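Local coordinates for pesticidal crystal protein Cry4Aa (Bacillus thuringiensis, PDB 2C9K) that kills mosquito larvae by binding to midgut epithelial cells and lysing them, this piece being the active toxin cut from a longer protoxin, at residues 3-8 with 410-414; 42-48 with 70-75. All coordinates share one frame. Residues are numbered along the deposited sequence.

Contact 1: residues 3-8 with 410-414; sequences LSAYTI and PILKR
The first turn of helix 5-16 lies beside the irregular, mostly extended 410-414, an example of one turn holding a distant loop. From L3 and S4 the chain is helical by A5, closing the turn with I8 N to S4 O at 2.9 Å. In the partner, P410 and I411 are extended (phi/psi -61/171 and -61/163), L412 bends (-107/-16), and K413 and R414 extend again. The two run in roughly the same sense, well inclined to each other, with CA atoms nearest at S4 and P410 (5.2 Å) and at I8 and L412 (4.7 Å).

The P410 ring lies on the first turn, its CB 3.8 Å from S4 CA and 3.3 Å from T7 OG1. With chi1 at p, the T7 OG1 hydroxyl donates the one hydrogen bond between the segments, to I411 O at 2.7 Å. S4 CB meets I411 CG1 at 3.6 Å, and CD1 of I8 (mt) reaches CD1 of I411 (pt) at 4.0 Å. L412 points its CB away, yet its tp rotamer brings CD1 back to 3.3 Å from T7 O.

This is interdomain packing: the N-terminal helical domain meets the middle, beta-sheet domain of a three-domain delta-endotoxin. On the helical side, A5 and I8 touch V36 of helix 29-37, while L3, A5 and Y6 pack on helix 46-58; the loop follows strand 402-407, braced by N429 and S431 ahead of strand 432-440.

Contact 2: residues 42-48 with 70-75; sequences DQSNTWS and ANKILN
Where a loop runs into a helix, side chains from the last turn of a neighbouring helix and the residue after it can satisfy its backbone, as in 42-48 beside helix 64-74. The segments run in opposite senses, CA atoms pairing D42 with N75 (4.9 Å) and W47 with N71 (5.1 Å). D42 rests its CB 3.2 Å from N75 O. S44, extended at -86/176, offers its carbonyl: N71 ND2 donates to S44 O at 2.9 Å, and N75 ND2 adds a weak bond to S44 O at 3.1 Å. N45 takes the N-cap position of helix 46-58. W47 (chi1 m, chi2 130°) points toward the partner; L74 CB makes a CH-pi contact over its five-membered ring, 3.6 Å from the centroid, and N75 OD1 lies 2.7 Å from W47 NE1. S48 N bonds weakly to N71 OD1 at 3.3 Å. The asparagines and the W47-L74 contact join consecutive helices 46-58 and 64-74 in the helical bundle of the N-terminal domain, the pore-forming part of delta-endotoxins.

From the N terminus, the chain begins in contact 1 with helix 5-16, then passes helix 29-37 before entering 42-48. Helix 46-58 and the turn after it lead into helix 64-74, whose end closes contact 2 around 21 intervening residues within one domain. The chain completes the helical domain and much of the middle domain before 410-414 returns to the first helix, closing a loop of 401 residues. Contact 2 thus lies wholly within the span of contact 1. Their centres are about 19 Å apart and they do not touch, but F50 of helix 46-58 meets both Y6 and W47. The local closure joins helices; the distant one joins domains.

Contact 1: residues 3-8 with 410-414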
ATOM      1  N   LEU A   3     -10.844 -12.071  -0.177  1.00 45.73           N
ATOM      2  CA  LEU A   3     -11.425 -11.347  -1.306  1.00 42.82           C
ATOM      3  C   LEU A   3     -10.257 -10.766  -2.103  1.00 40.19           C
ATOM      4  O   LEU A   3      -9.703  -9.731  -1.735  1.00 41.89           O
ATOM      5  CB  LEU A   3     -12.356 -10.241  -0.793  1.00 43.23           C
ATOM      6  CG  LEU A   3     -13.301  -9.565  -1.794  1.00 45.19           C
ATOM      7  CD1 LEU A   3     -13.681 -10.528  -2.918  1.00 45.58           C
ATOM      8  CD2 LEU A   3     -14.544  -9.076  -1.056  1.00 43.91           C
ATOM      9  N   SER A   4      -9.891 -11.444  -3.189  0.50 35.38           N
ATOM     10  CA  SER A   4      -8.751 -11.053  -4.013  0.50 31.21           C
ATOM     11  C   SER A   4      -8.896  -9.885  -4.973  0.50 29.05           C
ATOM     12  O   SER A   4      -7.907  -9.432  -5.534  0.50 28.49           O
ATOM     13  CB  SER A   4      -8.252 -12.265  -4.799  0.50 31.56           C
ATOM     14  OG  SER A   4      -9.220 -12.695  -5.739  1.00 31.90           O
ATOM     15  N   ALA A   5     -10.106  -9.390  -5.182  1.00 27.96           N
ATOM     16  CA  ALA A   5     -10.280  -8.270  -6.100  1.00 26.48           C
ATOM     17  C   ALA A   5      -9.452  -7.070  -5.645  1.00 27.97           C
ATOM     18  O   ALA A   5      -8.777  -6.432  -6.456  1.00 29.38           O
ATOM     19  CB  ALA A   5     -11.749  -7.886  -6.199  1.00 24.40           C
ATOM     20  N   TYR A   6      -9.506  -6.762  -4.349  1.00 28.31           N
ATOM     21  CA  TYR A   6      -8.751  -5.645  -3.783  1.00 28.84           C
ATOM     22  C   TYR A   6      -7.314  -5.667  -4.288  1.00 28.23           C
ATOM     23  O   TYR A   6      -6.848  -4.718  -4.919  1.00 28.49           O
ATOM     24  CB  TYR A   6      -8.736  -5.731  -2.252  1.00 31.36           C
ATOM     25  CG  TYR A   6     -10.082  -5.554  -1.579  1.00 34.10           C
ATOM     26  CD1 TYR A   6     -10.311  -6.073  -0.308  1.00 33.64           C
ATOM     27  CD2 TYR A   6     -11.118  -4.850  -2.202  1.00 34.28           C
ATOM     28  CE1 TYR A   6     -11.530  -5.902   0.330  1.00 35.25           C
ATOM     29  CE2 TYR A   6     -12.344  -4.670  -1.572  1.00 34.84           C
ATOM     30  CZ  TYR A   6     -12.545  -5.201  -0.305  1.00 36.16           C
ATOM     31  OH  TYR A   6     -13.761  -5.044   0.327  1.00 37.33           O
ATOM     32  N   THR A   7      -6.615  -6.762  -4.010  1.00 26.98           N
ATOM     33  CA  THR A   7      -5.231  -6.896  -4.426  1.00 26.43           C
ATOM     34  C   THR A   7      -5.028  -7.076  -5.933  1.00 27.38           C
ATOM     35  O   THR A   7      -3.966  -6.731  -6.446  1.00 29.68           O
ATOM     36  CB  THR A   7      -4.530  -8.042  -3.661  1.00 25.28           C
ATOM     37  OG1 THR A   7      -5.365  -9.205  -3.664  1.00 25.64           O
ATOM     38  CG2 THR A   7      -4.254  -7.629  -2.220  1.00 22.79           C
ATOM     39  N   ILE A   8      -6.021  -7.605  -6.650  1.00 26.37           N
ATOM     40  CA  ILE A   8      -5.881  -7.773  -8.102  1.00 26.19           C
ATOM     41  C   ILE A   8      -6.104  -6.451  -8.844  1.00 26.89           C
ATOM     42  O   ILE A   8      -5.350  -6.092  -9.742  1.00 27.45           O
ATOM     43  CB  ILE A   8      -6.885  -8.791  -8.688  1.00 25.55           C
ATOM     44  CG1 ILE A   8      -6.554 -10.210  -8.220  1.00 22.88           C
ATOM     45  CG2 ILE A   8      -6.834  -8.725 -10.216  1.00 25.16           C
ATOM     46  CD1 ILE A   8      -7.601 -11.228  -8.599  1.00 14.71           C
ATOM     47  N   PRO A 410      -3.992 -11.932  -0.282  1.00 19.78           N
ATOM     48  CA  PRO A 410      -4.508 -12.555  -1.504  1.00 19.90           C
ATOM     49  C   PRO A 410      -3.576 -12.480  -2.716  1.00 20.08           C
ATOM     50  O   PRO A 410      -2.557 -11.789  -2.694  1.00 19.15           O
ATOM     51  CB  PRO A 410      -5.816 -11.802  -1.739  1.00 18.96           C
ATOM     52  CG  PRO A 410      -6.249 -11.451  -0.357  1.00 18.33           C
ATOM     53  CD  PRO A 410      -4.960 -10.964   0.252  1.00 17.90           C
ATOM     54  N   ILE A 411      -3.942 -13.206  -3.774  1.00 20.68           N
ATOM     55  CA  ILE A 411      -3.169 -13.213  -5.012  1.00 20.15           C
ATOM     56  C   ILE A 411      -3.119 -11.801  -5.597  1.00 21.43           C
ATOM     57  O   ILE A 411      -3.921 -10.932  -5.236  1.00 21.47           O
ATOM     58  CB  ILE A 411      -3.797 -14.147  -6.060  1.00 19.37           C
ATOM     59  CG1 ILE A 411      -5.286 -13.821  -6.223  1.00 18.16           C
ATOM     60  CG2 ILE A 411      -3.584 -15.596  -5.656  1.00 19.63           C
ATOM     61  CD1 ILE A 411      -5.989 -14.659  -7.288  1.00 16.13           C
ATOM     62  N   LEU A 412      -2.179 -11.582  -6.510  1.00 21.27           N
ATOM     63  CA  LEU A 412      -2.002 -10.279  -7.131  1.00 20.82           C
ATOM     64  C   LEU A 412      -2.487 -10.260  -8.578  1.00 22.62           C
ATOM     65  O   LEU A 412      -2.699  -9.194  -9.163  1.00 23.22           O
ATOM     66  CB  LEU A 412      -0.526  -9.898  -7.072  1.00 19.33           C
ATOM     67  CG  LEU A 412      -0.117  -8.626  -7.792  1.00 18.13           C
ATOM     68  CD1 LEU A 412      -0.769  -7.436  -7.123  1.00 18.63           C
ATOM     69  CD2 LEU A 412       1.378  -8.508  -7.762  1.00 18.03           C
ATOM     70  N   LYS A 413      -2.666 -11.446  -9.149  1.00 23.26           N
ATOM     71  CA  LYS A 413      -3.119 -11.567 -10.528  1.00 23.96           C
ATOM     72  C   LYS A 413      -4.257 -12.572 -10.653  1.00 25.13           C
ATOM     73  O   LYS A 413      -4.457 -13.397  -9.766  1.00 23.40           O
ATOM     74  CB  LYS A 413      -1.955 -12.010 -11.415  1.00 22.70           C
ATOM     75  CG  LYS A 413      -0.747 -11.109 -11.347  1.00 22.68           C
ATOM     76  CD  LYS A 413       0.269 -11.470 -12.416  1.00 23.26           C
ATOM     77  CE  LYS A 413       0.957 -12.799 -12.141  1.00 24.25           C
ATOM     78  NZ  LYS A 413       1.952 -12.723 -11.044  1.00 21.86           N
ATOM     79  N   ARG A 414      -5.001 -12.497 -11.756  0.50 27.92           N
ATOM     80  CA  ARG A 414      -6.091 -13.434 -11.994  0.50 31.49           C
ATOM     81  C   ARG A 414      -5.474 -14.820 -12.006  0.50 32.89           C
ATOM     82  O   ARG A 414      -4.506 -15.078 -12.721  0.50 32.01           O
ATOM     83  CB  ARG A 414      -6.768 -13.155 -13.326  0.50 33.92           C
ATOM     84  CG  ARG A 414      -7.461 -11.818 -13.386  1.00 38.29           C
ATOM     85  CD  ARG A 414      -8.136 -11.644 -14.733  1.00 42.30           C
ATOM     86  NE  ARG A 414      -9.215 -12.607 -14.915  1.00 44.76           N
ATOM     87  CZ  ARG A 414      -9.861 -12.797 -16.059  1.00 47.38           C
ATOM     88  NH1 ARG A 414      -9.532 -12.091 -17.134  1.00 46.85           N
ATOM     89  NH2 ARG A 414     -10.847 -13.685 -16.121  1.00 48.92           N
TER

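Contact 2: residues 42-48 with 70-75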
ATOM      1  N   ASP A  42     -24.134  -7.351 -15.063  0.50 49.11           N
ATOM      2  CA  ASP A  42     -24.823  -6.342 -14.270  0.50 50.82           C
ATOM      3  C   ASP A  42     -25.735  -6.943 -13.209  0.50 50.86           C
ATOM      4  O   ASP A  42     -26.701  -6.314 -12.780  0.50 49.94           O
ATOM      5  CB  ASP A  42     -25.631  -5.409 -15.174  0.50 53.66           C
ATOM      6  CG  ASP A  42     -26.743  -6.125 -15.910  1.00 56.76           C
ATOM      7  OD1 ASP A  42     -27.618  -5.431 -16.473  1.00 57.58           O
ATOM      8  OD2 ASP A  42     -26.739  -7.376 -15.933  1.00 58.61           O
ATOM      9  N   GLN A  43     -25.426  -8.165 -12.794  1.00 51.78           N
ATOM     10  CA  GLN A  43     -26.206  -8.843 -11.765  1.00 53.21           C
ATOM     11  C   GLN A  43     -25.262  -9.588 -10.821  1.00 52.34           C
ATOM     12  O   GLN A  43     -25.571 -10.671 -10.318  1.00 51.12           O
ATOM     13  CB  GLN A  43     -27.211  -9.816 -12.398  1.00 55.39           C
ATOM     14  CG  GLN A  43     -26.588 -10.972 -13.162  1.00 57.57           C
ATOM     15  CD  GLN A  43     -27.627 -11.894 -13.778  1.00 59.26           C
ATOM     16  OE1 GLN A  43     -27.289 -12.927 -14.365  1.00 60.39           O
ATOM     17  NE2 GLN A  43     -28.901 -11.524 -13.649  1.00 58.85           N
ATOM     18  N   SER A  44     -24.103  -8.981 -10.589  1.00 51.51           N
ATOM     19  CA  SER A  44     -23.090  -9.548  -9.711  1.00 50.20           C
ATOM     20  C   SER A  44     -23.366  -9.143  -8.264  1.00 48.34           C
ATOM     21  O   SER A  44     -24.288  -8.375  -7.985  1.00 47.83           O
ATOM     22  CB  SER A  44     -21.702  -9.042 -10.120  1.00 50.72           C
ATOM     23  OG  SER A  44     -21.468  -9.196 -11.510  1.00 49.72           O
ATOM     24  N   ASN A  45     -22.558  -9.661  -7.347  1.00 47.02           N
ATOM     25  CA  ASN A  45     -22.694  -9.338  -5.931  1.00 46.63           C
ATOM     26  C   ASN A  45     -21.374  -8.821  -5.374  1.00 44.87           C
ATOM     27  O   ASN A  45     -21.124  -8.892  -4.172  1.00 43.02           O
ATOM     28  CB  ASN A  45     -23.136 -10.568  -5.146  1.00 48.15           C
ATOM     29  CG  ASN A  45     -24.452 -11.120  -5.637  1.00 49.41           C
ATOM     30  OD1 ASN A  45     -25.459 -10.410  -5.690  1.00 49.51           O
ATOM     31  ND2 ASN A  45     -24.456 -12.395  -6.002  1.00 50.34           N
ATOM     32  N   THR A  46     -20.537  -8.296  -6.265  1.00 43.92           N
ATOM     33  CA  THR A  46     -19.237  -7.768  -5.886  1.00 43.58           C
ATOM     34  C   THR A  46     -19.359  -6.653  -4.845  1.00 42.81           C
ATOM     35  O   THR A  46     -18.705  -6.703  -3.800  1.00 43.09           O
ATOM     36  CB  THR A  46     -18.472  -7.245  -7.129  1.00 44.30           C
ATOM     37  OG1 THR A  46     -18.311  -8.311  -8.073  1.00 44.21           O
ATOM     38  CG2 THR A  46     -17.091  -6.738  -6.739  1.00 44.93           C
ATOM     39  N   TRP A  47     -20.202  -5.660  -5.126  1.00 40.90           N
ATOM     40  CA  TRP A  47     -20.406  -4.539  -4.211  1.00 39.24           C
ATOM     41  C   TRP A  47     -21.035  -4.986  -2.890  1.00 39.15           C
ATOM     42  O   TRP A  47     -20.741  -4.429  -1.833  1.00 39.20           O
ATOM     43  CB  TRP A  47     -21.278  -3.476  -4.881  1.00 37.19           C
ATOM     44  CG  TRP A  47     -20.840  -3.188  -6.275  1.00 35.76           C
ATOM     45  CD1 TRP A  47     -21.624  -3.163  -7.381  1.00 35.28           C
ATOM     46  CD2 TRP A  47     -19.500  -2.961  -6.726  1.00 36.33           C
ATOM     47  NE1 TRP A  47     -20.862  -2.943  -8.502  1.00 34.77           N
ATOM     48  CE2 TRP A  47     -19.552  -2.815  -8.128  1.00 35.00           C
ATOM     49  CE3 TRP A  47     -18.257  -2.870  -6.083  1.00 37.54           C
ATOM     50  CZ2 TRP A  47     -18.411  -2.580  -8.904  1.00 34.54           C
ATOM     51  CZ3 TRP A  47     -17.116  -2.636  -6.855  1.00 34.71           C
ATOM     52  CH2 TRP A  47     -17.206  -2.495  -8.252  1.00 35.33           C
ATOM     53  N   SER A  48     -21.908  -5.987  -2.945  1.00 38.92           N
ATOM     54  CA  SER A  48     -22.525  -6.497  -1.727  1.00 38.27           C
ATOM     55  C   SER A  48     -21.413  -7.092  -0.883  1.00 38.64           C
ATOM     56  O   SER A  48     -21.282  -6.772   0.295  1.00 40.22           O
ATOM     57  CB  SER A  48     -23.554  -7.577  -2.043  1.00 37.33           C
ATOM     58  OG  SER A  48     -24.660  -7.028  -2.726  1.00 39.26           O
ATOM     59  N   ALA A  70     -27.120  -0.145  -3.301  1.00 44.33           N
ATOM     60  CA  ALA A  70     -25.783   0.255  -3.719  1.00 43.09           C
ATOM     61  C   ALA A  70     -25.283  -0.713  -4.780  1.00 41.82           C
ATOM     62  O   ALA A  70     -24.697  -0.306  -5.779  1.00 41.21           O
ATOM     63  CB  ALA A  70     -24.831   0.258  -2.517  1.00 42.08           C
ATOM     64  N   ASN A  71     -25.532  -1.998  -4.562  1.00 41.13           N
ATOM     65  CA  ASN A  71     -25.091  -3.034  -5.491  1.00 41.94           C
ATOM     66  C   ASN A  71     -25.802  -2.933  -6.843  1.00 43.19           C
ATOM     67  O   ASN A  71     -25.243  -3.252  -7.891  1.00 42.38           O
ATOM     68  CB  ASN A  71     -25.336  -4.409  -4.871  1.00 39.30           C
ATOM     69  CG  ASN A  71     -24.676  -5.508  -5.648  1.00 39.46           C
ATOM     70  OD1 ASN A  71     -23.467  -5.479  -5.855  1.00 40.23           O
ATOM     71  ND2 ASN A  71     -25.459  -6.490  -6.086  1.00 38.73           N
ATOM     72  N   LYS A  72     -27.046  -2.476  -6.790  1.00 44.61           N
ATOM     73  CA  LYS A  72     -27.896  -2.311  -7.958  1.00 44.99           C
ATOM     74  C   LYS A  72     -27.444  -1.110  -8.784  1.00 44.63           C
ATOM     75  O   LYS A  72     -27.482  -1.137 -10.011  1.00 44.23           O
ATOM     76  CB  LYS A  72     -29.330  -2.103  -7.472  1.00 46.46           C
ATOM     77  CG  LYS A  72     -30.420  -2.086  -8.523  1.00 48.40           C
ATOM     78  CD  LYS A  72     -31.768  -1.802  -7.851  1.00 51.92           C
ATOM     79  CE  LYS A  72     -32.038  -2.775  -6.685  1.00 53.22           C
ATOM     80  NZ  LYS A  72     -33.292  -2.485  -5.922  1.00 52.73           N
ATOM     81  N   ILE A  73     -27.014  -0.062  -8.090  1.00 44.59           N
ATOM     82  CA  ILE A  73     -26.572   1.180  -8.719  1.00 44.54           C
ATOM     83  C   ILE A  73     -25.207   1.107  -9.395  1.00 43.36           C
ATOM     84  O   ILE A  73     -25.041   1.582 -10.514  1.00 44.16           O
ATOM     85  CB  ILE A  73     -26.523   2.334  -7.686  1.00 46.20           C
ATOM     86  CG1 ILE A  73     -27.918   2.574  -7.099  1.00 47.00           C
ATOM     87  CG2 ILE A  73     -25.994   3.604  -8.343  1.00 46.61           C
ATOM     88  CD1 ILE A  73     -27.972   3.706  -6.081  1.00 46.36           C
ATOM     89  N   LEU A  74     -24.227   0.534  -8.705  0.50 42.15           N
ATOM     90  CA  LEU A  74     -22.878   0.427  -9.245  0.50 40.62           C
ATOM     91  C   LEU A  74     -22.731  -0.686 -10.274  0.50 40.87           C
ATOM     92  O   LEU A  74     -21.719  -0.767 -10.969  0.50 40.48           O
ATOM     93  CB  LEU A  74     -21.877   0.232  -8.102  0.50 39.28           C
ATOM     94  CG  LEU A  74     -21.159   1.470  -7.546  0.50 38.21           C
ATOM     95  CD1 LEU A  74     -21.874   2.750  -7.929  1.00 36.44           C
ATOM     96  CD2 LEU A  74     -21.064   1.347  -6.045  1.00 37.89           C
ATOM     97  N   ASN A  75     -23.740  -1.545 -10.371  1.00 42.02           N
ATOM     98  CA  ASN A  75     -23.714  -2.637 -11.338  1.00 42.70           C
ATOM     99  C   ASN A  75     -24.199  -2.151 -12.703  1.00 43.83           C
ATOM    100  O   ASN A  75     -24.426  -2.946 -13.615  1.00 44.07           O
ATOM    101  CB  ASN A  75     -24.569  -3.808 -10.846  1.00 41.77           C
ATOM    102  CG  ASN A  75     -23.735  -4.906 -10.195  1.00 43.33           C
ATOM    103  OD1 ASN A  75     -22.629  -4.654  -9.714  1.00 43.45           O
ATOM    104  ND2 ASN A  75     -24.267  -6.129 -10.171  1.00 42.77           N
TER